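Local coordinates for protein phytoene synthase (PDB 5IYS) that probably joins two isoprenoid diphosphates head to head, as squalene and phytoene synthases do, and here binds two farnesyl thiodiphosphates and magnesium, at residues K41-R54 with D86-F99. Sequence-based numbering, arbitrary orientation.
Sequences KAQSVYAVYAFCRR and DPVWRALSVVFDNF. With FPS (S-[(2E,6E)-3,7,11-trimethyldodeca-2,6,10-trienyl] trihydrogen thiodiphosphate), chain H; FPS (S-[(2E,6E)-3,7,11-trimethyldodeca-2,6,10-trienyl] trihydrogen thiodiphosphate), chain G.
Val88 is the knob of this helix pair, its side chain seated in the hole formed by Ala47, Ala50, Phe51 and Arg54. Its two methyls divide the work: CG1 faces the backbone of Phe51, while CG2 lies 3.9 Å from Ala50 CB. One helical turn on, Ala47 CB meets Ala91 CB at 3.9 Å, a small-on-small pairing in keeping with the 9.1 Å approach of the axes, whose directions differ by 135°, an inclined antiparallel crossing. Leu92 reaches across with both methyls, CD2 against Ala47 CB and the Val48 side chain, CD1 against Phe51 CB.

Aromatic contacts flank this apolar seam. With CG anti to the backbone N (chi1 166°), the Phe51 ring brings CE2 to 3.6 Å from Trp89 CH2, the planes inclined at 74°; Phe106 meets the Phe51 ring edge-to-face, and Trp89 NE1 hydrogen-bonds to Gln74 OE1. Toward the other end, Lys41 crosses Phe99 at about a right angle, its CE 3.8 Å from ring atom CE1. One turn in from Lys41, Val95 CG2 packs on Ser44, whose OG is hydrogen-bonded to the carbonyl of Arg40.

Polar chemistry gathers at the start of helix 87-98. Arg54 NH1 donates to Asp86 OD2 on its syn side (3.0 Å) in a salt bridge, while Val88 lies over one guanidinium face. Asp86 is the N-cap residue, its OD1 accepting from Trp89 N (3.3 Å) and, weakly, from Val88 N.

Helix 39-60 thus has two faces. Tyr49 and Arg53 border both farnesyl thiodiphosphates, Arg53 NH1 hydrogen-bonded to O2B of FPS chain H, whose chain Val48 and Cys52 touch. Val48 marks the boundary, one methyl on each side; Ser44, Ala47, Ala50, Phe51 and Arg54 join this pocket wall to helix 87-98 through an apolar seam and one ion pair.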
ATOM      1  N   LYS A  41      -8.161 -10.235  13.571  1.00 14.37           N
ATOM      2  CA  LYS A  41      -7.330  -9.138  13.074  1.00 16.76           C
ATOM      3  C   LYS A  41      -7.085  -9.263  11.585  1.00 15.10           C
ATOM      4  O   LYS A  41      -7.201  -8.287  10.836  1.00 16.04           O
ATOM      5  CB  LYS A  41      -6.010  -9.052  13.859  1.00 16.36           C
ATOM      6  CG  LYS A  41      -6.208  -8.369  15.211  1.00 18.31           C
ATOM      7  CD  LYS A  41      -4.904  -8.299  15.994  1.00 25.67           C
ATOM      8  CE  LYS A  41      -5.003  -7.275  17.132  1.00 29.28           C
ATOM      9  NZ  LYS A  41      -3.748  -7.387  17.957  1.00 35.80           N
ATOM     10  N   ALA A  42      -6.856 -10.485  11.114  1.00 18.25           N
ATOM     11  CA  ALA A  42      -6.678 -10.651   9.685  1.00 12.39           C
ATOM     12  C   ALA A  42      -7.947 -10.238   8.917  1.00 15.28           C
ATOM     13  O   ALA A  42      -7.887  -9.549   7.901  1.00 11.57           O
ATOM     14  CB  ALA A  42      -6.283 -12.113   9.365  1.00 12.11           C
ATOM     15  N   GLN A  43      -9.106 -10.644   9.396  1.00 13.72           N
ATOM     16  CA  GLN A  43     -10.353 -10.313   8.676  1.00 15.44           C
ATOM     17  C   GLN A  43     -10.569  -8.805   8.696  1.00 15.00           C
ATOM     18  O   GLN A  43     -11.108  -8.235   7.772  1.00 12.73           O
ATOM     19  CB  GLN A  43     -11.528 -10.952   9.422  1.00 15.69           C
ATOM     20  CG  GLN A  43     -11.546 -12.477   9.276  1.00 22.12           C
ATOM     21  CD  GLN A  43     -12.649 -13.080  10.125  1.00 28.32           C
ATOM     22  OE1 GLN A  43     -12.626 -12.983  11.347  1.00 37.19           O
ATOM     23  NE2 GLN A  43     -13.654 -13.629   9.472  1.00 33.39           N
ATOM     24  N   SER A  44     -10.121  -8.157   9.763  1.00 15.07           N
ATOM     25  CA  SER A  44     -10.216  -6.704   9.892  1.00 14.87           C
ATOM     26  C   SER A  44      -9.328  -6.035   8.846  1.00 14.66           C
ATOM     27  O   SER A  44      -9.760  -5.102   8.190  1.00 13.75           O
ATOM     28  CB  SER A  44      -9.830  -6.254  11.302  1.00 13.25           C
ATOM     29  OG  SER A  44     -10.727  -6.807  12.275  1.00 13.58           O
ATOM     30  N   VAL A  45      -8.114  -6.528   8.659  1.00 12.75           N
ATOM     31  CA  VAL A  45      -7.278  -6.017   7.572  1.00 11.71           C
ATOM     32  C   VAL A  45      -7.972  -6.201   6.225  1.00 13.72           C
ATOM     33  O   VAL A  45      -7.837  -5.357   5.332  1.00 15.01           O
ATOM     34  CB  VAL A  45      -5.925  -6.739   7.521  1.00 12.79           C
ATOM     35  CG1 VAL A  45      -5.115  -6.263   6.303  1.00 12.67           C
ATOM     36  CG2 VAL A  45      -5.069  -6.424   8.821  1.00 14.25           C
ATOM     37  N   TYR A  46      -8.555  -7.375   5.999  1.00 11.57           N
ATOM     38  CA  TYR A  46      -9.200  -7.604   4.702  1.00 12.99           C
ATOM     39  C   TYR A  46     -10.302  -6.582   4.433  1.00 13.42           C
ATOM     40  O   TYR A  46     -10.534  -6.222   3.288  1.00 11.65           O
ATOM     41  CB  TYR A  46      -9.763  -9.039   4.661  1.00 14.34           C
ATOM     42  CG  TYR A  46      -8.766 -10.141   4.982  1.00 14.72           C
ATOM     43  CD1 TYR A  46      -7.409  -9.984   4.748  1.00 17.65           C
ATOM     44  CD2 TYR A  46      -9.219 -11.402   5.395  1.00 17.75           C
ATOM     45  CE1 TYR A  46      -6.486 -11.030   5.067  1.00 19.79           C
ATOM     46  CE2 TYR A  46      -8.327 -12.454   5.619  1.00 17.52           C
ATOM     47  CZ  TYR A  46      -6.972 -12.248   5.501  1.00 22.91           C
ATOM     48  OH  TYR A  46      -6.136 -13.310   5.775  1.00 20.72           O
ATOM     49  N   ALA A  47     -11.088  -6.233   5.448  1.00 14.44           N
ATOM     50  CA  ALA A  47     -12.104  -5.207   5.275  1.00 15.16           C
ATOM     51  C   ALA A  47     -11.460  -3.894   4.837  1.00 13.12           C
ATOM     52  O   ALA A  47     -12.035  -3.158   4.036  1.00 13.81           O
ATOM     53  CB  ALA A  47     -12.910  -5.009   6.600  1.00 13.89           C
ATOM     54  N   VAL A  48     -10.364  -3.516   5.495  1.00 13.00           N
ATOM     55  CA  VAL A  48      -9.688  -2.260   5.151  1.00 10.51           C
ATOM     56  C   VAL A  48      -9.112  -2.323   3.744  1.00 11.84           C
ATOM     57  O   VAL A  48      -9.288  -1.385   2.971  1.00 15.16           O
ATOM     58  CB  VAL A  48      -8.482  -1.990   6.111  1.00 12.78           C
ATOM     59  CG1 VAL A  48      -7.644  -0.810   5.580  1.00 13.42           C
ATOM     60  CG2 VAL A  48      -9.034  -1.667   7.483  1.00 10.14           C
ATOM     61  N   TYR A  49      -8.578  -3.482   3.373  1.00 10.78           N
ATOM     62  CA  TYR A  49      -8.116  -3.715   2.007  1.00 15.69           C
ATOM     63  C   TYR A  49      -9.242  -3.492   0.989  1.00 16.37           C
ATOM     64  O   TYR A  49      -9.056  -2.805  -0.030  1.00 16.63           O
ATOM     65  CB  TYR A  49      -7.603  -5.154   1.843  1.00 15.23           C
ATOM     66  CG  TYR A  49      -7.050  -5.396   0.456  1.00 16.49           C
ATOM     67  CD1 TYR A  49      -7.900  -5.767  -0.596  1.00 17.82           C
ATOM     68  CD2 TYR A  49      -5.738  -5.042   0.153  1.00 17.27           C
ATOM     69  CE1 TYR A  49      -7.409  -5.825  -1.906  1.00 13.65           C
ATOM     70  CE2 TYR A  49      -5.244  -5.120  -1.136  1.00 16.53           C
ATOM     71  CZ  TYR A  49      -6.094  -5.509  -2.159  1.00 23.79           C
ATOM     72  OH  TYR A  49      -5.617  -5.565  -3.459  1.00 21.68           O
ATOM     73  N   ALA A  50     -10.398  -4.083   1.276  1.00 15.15           N
ATOM     74  CA  ALA A  50     -11.580  -3.928   0.420  1.00 17.37           C
ATOM     75  C   ALA A  50     -11.960  -2.462   0.186  1.00 17.00           C
ATOM     76  O   ALA A  50     -12.391  -2.093  -0.905  1.00 19.61           O
ATOM     77  CB  ALA A  50     -12.771  -4.696   1.020  1.00 16.10           C
ATOM     78  N   PHE A  51     -12.009  -1.676   1.249  1.00 17.15           N
ATOM     79  CA  PHE A  51     -12.308  -0.256   1.112  1.00 17.23           C
ATOM     80  C   PHE A  51     -11.274   0.404   0.200  1.00 18.96           C
ATOM     81  O   PHE A  51     -11.644   1.078  -0.773  1.00 17.47           O
ATOM     82  CB  PHE A  51     -12.345   0.432   2.472  1.00 18.91           C
ATOM     83  CG  PHE A  51     -12.319   1.938   2.380  1.00 19.41           C
ATOM     84  CD1 PHE A  51     -11.105   2.605   2.252  1.00 24.28           C
ATOM     85  CD2 PHE A  51     -13.505   2.670   2.360  1.00 26.68           C
ATOM     86  CE1 PHE A  51     -11.057   4.009   2.168  1.00 21.09           C
ATOM     87  CE2 PHE A  51     -13.479   4.081   2.283  1.00 21.18           C
ATOM     88  CZ  PHE A  51     -12.250   4.734   2.141  1.00 25.07           C
ATOM     89  N   CYS A  52      -9.991   0.134   0.447  1.00 18.80           N
ATOM     90  CA  CYS A  52      -8.935   0.741  -0.384  1.00 19.04           C
ATOM     91  C   CYS A  52      -9.031   0.325  -1.861  1.00 19.53           C
ATOM     92  O   CYS A  52      -8.829   1.126  -2.791  1.00 18.20           O
ATOM     93  CB  CYS A  52      -7.561   0.365   0.164  1.00 18.32           C
ATOM     94  SG  CYS A  52      -7.210   1.100   1.787  1.00 18.74           S
ATOM     95  N   ARG A  53      -9.124  -0.981  -2.068  1.00 19.59           N
ATOM     96  CA  ARG A  53      -9.194  -1.545  -3.429  1.00 21.62           C
ATOM     97  C   ARG A  53     -10.368  -0.951  -4.198  1.00 21.55           C
ATOM     98  O   ARG A  53     -10.231  -0.602  -5.379  1.00 22.69           O
ATOM     99  CB  ARG A  53      -9.308  -3.077  -3.349  1.00 20.70           C
ATOM    100  CG  ARG A  53      -9.209  -3.881  -4.657  1.00 25.77           C
ATOM    101  CD  ARG A  53      -8.308  -3.303  -5.754  1.00 22.37           C
ATOM    102  NE  ARG A  53      -6.878  -3.493  -5.513  1.00 29.34           N
ATOM    103  CZ  ARG A  53      -5.909  -2.890  -6.194  1.00 32.36           C
ATOM    104  NH1 ARG A  53      -6.190  -2.016  -7.161  1.00 31.50           N
ATOM    105  NH2 ARG A  53      -4.646  -3.168  -5.909  1.00 34.17           N
ATOM    106  N   ARG A  54     -11.494  -0.749  -3.520  1.00 22.42           N
ATOM    107  CA  ARG A  54     -12.676  -0.183  -4.191  1.00 23.49           C
ATOM    108  C   ARG A  54     -12.447   1.264  -4.608  1.00 26.12           C
ATOM    109  O   ARG A  54     -12.670   1.625  -5.775  1.00 26.26           O
ATOM    110  CB  ARG A  54     -13.945  -0.304  -3.329  1.00 22.75           C
ATOM    111  CG  ARG A  54     -15.112   0.492  -3.908  1.00 28.02           C
ATOM    112  CD  ARG A  54     -16.369   0.464  -3.024  1.00 33.55           C
ATOM    113  NE  ARG A  54     -16.871  -0.891  -2.835  1.00 29.28           N
ATOM    114  CZ  ARG A  54     -17.851  -1.212  -1.995  1.00 37.93           C
ATOM    115  NH1 ARG A  54     -18.515  -0.268  -1.326  1.00 32.01           N
ATOM    116  NH2 ARG A  54     -18.203  -2.482  -1.882  1.00 33.22           N
ATOM    117  N   ASP A  86     -24.058  -2.104   3.337  1.00 23.99           N
ATOM    118  CA  ASP A  86     -23.154  -2.462   2.234  1.00 25.56           C
ATOM    119  C   ASP A  86     -22.054  -3.336   2.869  1.00 21.78           C
ATOM    120  O   ASP A  86     -21.614  -3.024   3.965  1.00 20.36           O
ATOM    121  CB  ASP A  86     -22.516  -1.170   1.692  1.00 23.37           C
ATOM    122  CG  ASP A  86     -21.279  -1.427   0.829  1.00 32.97           C
ATOM    123  OD1 ASP A  86     -20.271  -2.015   1.289  1.00 33.11           O
ATOM    124  OD2 ASP A  86     -21.272  -0.946  -0.318  1.00 39.80           O
ATOM    125  N   PRO A  87     -21.680  -4.454   2.232  1.00 20.84           N
ATOM    126  CA  PRO A  87     -20.835  -5.453   2.904  1.00 22.06           C
ATOM    127  C   PRO A  87     -19.543  -4.874   3.476  1.00 21.40           C
ATOM    128  O   PRO A  87     -19.125  -5.287   4.557  1.00 21.09           O
ATOM    129  CB  PRO A  87     -20.486  -6.464   1.806  1.00 20.60           C
ATOM    130  CG  PRO A  87     -21.071  -5.939   0.535  1.00 23.23           C
ATOM    131  CD  PRO A  87     -22.013  -4.819   0.842  1.00 25.70           C
ATOM    132  N   VAL A  88     -18.864  -4.038   2.687  1.00 19.58           N
ATOM    133  CA  VAL A  88     -17.586  -3.481   3.090  1.00 19.99           C
ATOM    134  C   VAL A  88     -17.773  -2.554   4.266  1.00 17.40           C
ATOM    135  O   VAL A  88     -17.060  -2.653   5.254  1.00 17.35           O
ATOM    136  CB  VAL A  88     -16.880  -2.746   1.926  1.00 21.01           C
ATOM    137  CG1 VAL A  88     -15.595  -2.049   2.409  1.00 24.27           C
ATOM    138  CG2 VAL A  88     -16.507  -3.727   0.835  1.00 22.60           C
ATOM    139  N   TRP A  89     -18.836  -1.763   4.231  1.00 18.57           N
ATOM    140  CA  TRP A  89     -19.110  -0.828   5.322  1.00 20.66           C
ATOM    141  C   TRP A  89     -19.609  -1.531   6.576  1.00 18.60           C
ATOM    142  O   TRP A  89     -19.198  -1.169   7.679  1.00 20.09           O
ATOM    143  CB  TRP A  89     -20.120   0.244   4.878  1.00 20.72           C
ATOM    144  CG  TRP A  89     -19.498   1.254   3.950  1.00 20.72           C
ATOM    145  CD1 TRP A  89     -19.769   1.422   2.628  1.00 20.53           C
ATOM    146  CD2 TRP A  89     -18.446   2.184   4.269  1.00 18.80           C
ATOM    147  NE1 TRP A  89     -19.000   2.438   2.109  1.00 18.70           N
ATOM    148  CE2 TRP A  89     -18.153   2.901   3.092  1.00 23.80           C
ATOM    149  CE3 TRP A  89     -17.712   2.459   5.430  1.00 21.23           C
ATOM    150  CZ2 TRP A  89     -17.210   3.941   3.067  1.00 21.26           C
ATOM    151  CZ3 TRP A  89     -16.754   3.466   5.407  1.00 18.52           C
ATOM    152  CH2 TRP A  89     -16.483   4.175   4.220  1.00 20.40           C
ATOM    153  N   ARG A  90     -20.339  -2.636   6.402  1.00 17.77           N
ATOM    154  CA  ARG A  90     -20.798  -3.425   7.557  1.00 18.85           C
ATOM    155  C   ARG A  90     -19.614  -4.133   8.244  1.00 17.86           C
ATOM    156  O   ARG A  90     -19.476  -4.101   9.486  1.00 16.34           O
ATOM    157  CB  ARG A  90     -21.885  -4.445   7.173  1.00 16.87           C
ATOM    158  CG  ARG A  90     -23.299  -3.809   6.969  1.00 21.17           C
ATOM    159  CD  ARG A  90     -24.344  -4.863   6.720  1.00 24.88           C
ATOM    160  NE  ARG A  90     -23.940  -5.818   5.694  1.00 22.07           N
ATOM    161  CZ  ARG A  90     -24.461  -5.872   4.470  1.00 30.35           C
ATOM    162  NH1 ARG A  90     -25.440  -5.048   4.140  1.00 28.17           N
ATOM    163  NH2 ARG A  90     -24.022  -6.768   3.584  1.00 31.56           N
ATOM    164  N   ALA A  91     -18.713  -4.694   7.441  1.00 16.86           N
ATOM    165  CA  ALA A  91     -17.483  -5.279   8.015  1.00 15.51           C
ATOM    166  C   ALA A  91     -16.662  -4.188   8.701  1.00 15.52           C
ATOM    167  O   ALA A  91     -16.191  -4.372   9.830  1.00 17.40           O
ATOM    168  CB  ALA A  91     -16.637  -5.948   6.898  1.00 17.96           C
ATOM    169  N   LEU A  92     -16.512  -3.033   8.048  1.00 16.54           N
ATOM    170  CA  LEU A  92     -15.797  -1.932   8.695  1.00 17.96           C
ATOM    171  C   LEU A  92     -16.432  -1.442   9.979  1.00 16.13           C
ATOM    172  O   LEU A  92     -15.718  -1.124  10.930  1.00 17.40           O
ATOM    173  CB  LEU A  92     -15.525  -0.749   7.759  1.00 16.67           C
ATOM    174  CG  LEU A  92     -14.470  -0.963   6.662  1.00 17.42           C
ATOM    175  CD1 LEU A  92     -14.544   0.272   5.767  1.00 16.08           C
ATOM    176  CD2 LEU A  92     -13.069  -1.182   7.287  1.00 16.97           C
ATOM    177  N   SER A  93     -17.759  -1.430  10.053  1.00 16.63           N
ATOM    178  CA  SER A  93     -18.420  -1.068  11.305  1.00 17.99           C
ATOM    179  C   SER A  93     -18.011  -1.985  12.456  1.00 18.37           C
ATOM    180  O   SER A  93     -17.820  -1.543  13.595  1.00 19.27           O
ATOM    181  CB  SER A  93     -19.941  -1.129  11.146  1.00 21.86           C
ATOM    182  OG  SER A  93     -20.566  -0.546  12.279  1.00 30.91           O
ATOM    183  N   VAL A  94     -17.930  -3.287  12.203  1.00 19.08           N
ATOM    184  CA  VAL A  94     -17.406  -4.202  13.231  1.00 17.59           C
ATOM    185  C   VAL A  94     -15.967  -3.932  13.670  1.00 17.84           C
ATOM    186  O   VAL A  94     -15.636  -3.940  14.869  1.00 16.02           O
ATOM    187  CB  VAL A  94     -17.516  -5.682  12.762  1.00 19.55           C
ATOM    188  CG1 VAL A  94     -16.853  -6.602  13.783  1.00 19.12           C
ATOM    189  CG2 VAL A  94     -18.960  -6.077  12.558  1.00 19.48           C
ATOM    190  N   VAL A  95     -15.106  -3.623  12.700  1.00 15.53           N
ATOM    191  CA  VAL A  95     -13.739  -3.260  13.031  1.00 16.79           C
ATOM    192  C   VAL A  95     -13.693  -1.989  13.884  1.00 17.68           C
ATOM    193  O   VAL A  95     -12.977  -1.938  14.891  1.00 14.75           O
ATOM    194  CB  VAL A  95     -12.860  -3.127  11.754  1.00 17.32           C
ATOM    195  CG1 VAL A  95     -11.419  -2.882  12.145  1.00 17.31           C
ATOM    196  CG2 VAL A  95     -12.934  -4.425  10.884  1.00 11.36           C
ATOM    197  N   PHE A  96     -14.414  -0.956  13.445  1.00 14.96           N
ATOM    198  CA  PHE A  96     -14.501   0.304  14.197  1.00 16.88           C
ATOM    199  C   PHE A  96     -15.153   0.126  15.578  1.00 19.15           C
ATOM    200  O   PHE A  96     -14.743   0.784  16.541  1.00 23.35           O
ATOM    201  CB  PHE A  96     -15.293   1.367  13.427  1.00 14.84           C
ATOM    202  CG  PHE A  96     -14.444   2.224  12.504  1.00 18.03           C
ATOM    203  CD1 PHE A  96     -13.849   1.664  11.385  1.00 16.32           C
ATOM    204  CD2 PHE A  96     -14.158   3.558  12.821  1.00 19.27           C
ATOM    205  CE1 PHE A  96     -13.104   2.429  10.490  1.00 16.57           C
ATOM    206  CE2 PHE A  96     -13.326   4.344  11.971  1.00 14.05           C
ATOM    207  CZ  PHE A  96     -12.803   3.769  10.804  1.00 18.53           C
ATOM    208  N   ASP A  97     -16.041  -0.853  15.725  1.00 18.09           N
ATOM    209  CA  ASP A  97     -16.582  -1.193  17.047  1.00 19.93           C
ATOM    210  C   ASP A  97     -15.553  -1.824  17.978  1.00 23.00           C
ATOM    211  O   ASP A  97     -15.697  -1.739  19.221  1.00 23.89           O
ATOM    212  CB  ASP A  97     -17.751  -2.172  16.944  1.00 23.36           C
ATOM    213  CG  ASP A  97     -19.055  -1.508  16.547  1.00 30.02           C
ATOM    214  OD1 ASP A  97     -19.128  -0.259  16.445  1.00 37.71           O
ATOM    215  OD2 ASP A  97     -20.018  -2.267  16.306  1.00 40.98           O
ATOM    216  N   ASN A  98     -14.647  -2.601  17.387  1.00 20.75           N
ATOM    217  CA  ASN A  98     -13.749  -3.469  18.151  1.00 23.51           C
ATOM    218  C   ASN A  98     -12.388  -2.863  18.457  1.00 22.96           C
ATOM    219  O   ASN A  98     -11.682  -3.358  19.329  1.00 25.43           O
ATOM    220  CB  ASN A  98     -13.528  -4.813  17.435  1.00 25.34           C
ATOM    221  CG  ASN A  98     -14.766  -5.730  17.461  1.00 28.86           C
ATOM    222  OD1 ASN A  98     -15.746  -5.496  18.168  1.00 28.25           O
ATOM    223  ND2 ASN A  98     -14.730  -6.766  16.625  1.00 34.59           N
ATOM    224  N   PHE A  99     -11.927  -1.948  17.606  1.00 22.48           N
ATOM    225  CA  PHE A  99     -10.592  -1.345  17.738  1.00 22.58           C
ATOM    226  C   PHE A  99     -10.754   0.168  17.634  1.00 22.06           C
ATOM    227  O   PHE A  99     -11.726   0.620  17.036  1.00 22.40           O
ATOM    228  CB  PHE A  99      -9.681  -1.843  16.607  1.00 19.49           C
ATOM    229  CG  PHE A  99      -9.388  -3.320  16.688  1.00 22.00           C
ATOM    230  CD1 PHE A  99      -8.368  -3.795  17.497  1.00 28.53           C
ATOM    231  CD2 PHE A  99     -10.137  -4.232  15.951  1.00 25.07           C
ATOM    232  CE1 PHE A  99      -8.112  -5.168  17.575  1.00 31.56           C
ATOM    233  CE2 PHE A  99      -9.913  -5.587  16.059  1.00 27.25           C
ATOM    234  CZ  PHE A  99      -8.906  -6.054  16.876  1.00 27.47           C
TER
HETATM  235  C1  FPS H 507      -1.906   0.322  -5.261  1.00 43.94           C
HETATM  236  S1  FPS H 507      -0.759   1.462  -5.970  1.00 52.16           S
HETATM  237  C2  FPS H 507      -3.086   1.080  -4.704  1.00 39.65           C
HETATM  238  C3  FPS H 507      -3.049   1.867  -3.613  1.00 38.60           C
HETATM  239  C4  FPS H 507      -1.787   2.177  -2.853  1.00 33.82           C
HETATM  240  C5  FPS H 507      -4.344   2.508  -3.168  1.00 33.54           C
HETATM  241  C6  FPS H 507      -5.273   1.496  -2.498  1.00 22.93           C
HETATM  242  C7  FPS H 507      -4.522   0.666  -1.472  1.00 22.36           C
HETATM  243  C8  FPS H 507      -4.647  -0.669  -1.427  1.00 26.60           C
HETATM  244  C10 FPS H 507      -3.809  -1.403  -0.408  1.00 23.92           C
HETATM  245  C9  FPS H 507      -5.510  -1.407  -2.416  1.00 25.91           C
HETATM  246  C11 FPS H 507      -4.522  -1.614   0.909  1.00 23.61           C
HETATM  247  C12 FPS H 507      -3.690  -2.702   1.576  1.00 17.85           C
HETATM  248  C13 FPS H 507      -3.927  -3.186   2.810  1.00 19.83           C
HETATM  249  C14 FPS H 507      -5.052  -2.714   3.678  1.00 19.47           C
HETATM  250  C15 FPS H 507      -3.008  -4.240   3.342  1.00 17.53           C
HETATM  251  PA  FPS H 507      -1.417   1.431  -7.902  1.00 46.32           P
HETATM  252  O1A FPS H 507      -2.823   1.902  -7.951  1.00 45.10           O
HETATM  253  O2A FPS H 507      -0.495   2.425  -8.770  1.00 40.73           O
HETATM  254  O3A FPS H 507      -1.069  -0.033  -8.504  1.00 47.53           O
HETATM  255  PB  FPS H 507      -2.075  -1.204  -8.900  1.00 53.74           P
HETATM  256  O1B FPS H 507      -1.903  -1.375 -10.386  1.00 55.27           O
HETATM  257  O2B FPS H 507      -3.525  -0.895  -8.599  1.00 53.73           O
HETATM  258  O3B FPS H 507      -1.644  -2.424  -8.113  1.00 49.12           O
HETATM  259  C1  FPS G 506      -0.112  -2.173  -3.105  1.00 41.38           C
HETATM  260  S1  FPS G 506      -1.785  -2.696  -3.109  1.00 41.48           S
HETATM  261  C2  FPS G 506      -0.014  -1.399  -1.803  1.00 37.31           C
HETATM  262  C3  FPS G 506       0.741  -0.302  -1.624  1.00 38.26           C
HETATM  263  C4  FPS G 506       1.595   0.233  -2.736  1.00 34.47           C
HETATM  264  C5  FPS G 506       0.783   0.413  -0.288  1.00 33.77           C
HETATM  265  C6  FPS G 506      -0.102  -0.194   0.800  1.00 33.25           C
HETATM  266  C7  FPS G 506       0.333   0.363   2.141  1.00 23.11           C
HETATM  267  C8  FPS G 506       0.327  -0.379   3.263  1.00 23.82           C
HETATM  268  C10 FPS G 506       0.664   0.324   4.560  1.00 18.71           C
HETATM  269  C9  FPS G 506      -0.063  -1.837   3.287  1.00 24.60           C
HETATM  270  C11 FPS G 506       1.824  -0.407   5.240  1.00 20.62           C
HETATM  271  C12 FPS G 506       2.076   0.154   6.630  1.00 17.93           C
HETATM  272  C13 FPS G 506       1.550  -0.349   7.770  1.00 20.11           C
HETATM  273  C14 FPS G 506       1.900   0.275   9.096  1.00 20.31           C
HETATM  274  C15 FPS G 506       0.639  -1.549   7.768  1.00 23.53           C
HETATM  275  PA  FPS G 506      -2.080  -4.292  -4.384  1.00 39.78           P
HETATM  276  O1A FPS G 506      -3.218  -5.112  -3.961  1.00 38.97           O
HETATM  277  O2A FPS G 506      -2.548  -3.526  -5.731  1.00 46.92           O
HETATM  278  O3A FPS G 506      -0.771  -5.115  -4.781  1.00 46.79           O
HETATM  279  PB  FPS G 506       0.066  -4.544  -6.051  1.00 43.56           P
HETATM  280  O1B FPS G 506      -0.344  -5.247  -7.316  1.00 45.94           O
HETATM  281  O2B FPS G 506       1.503  -4.736  -5.627  1.00 39.85           O
HETATM  282  O3B FPS G 506      -0.151  -3.069  -6.310  1.00 50.92           O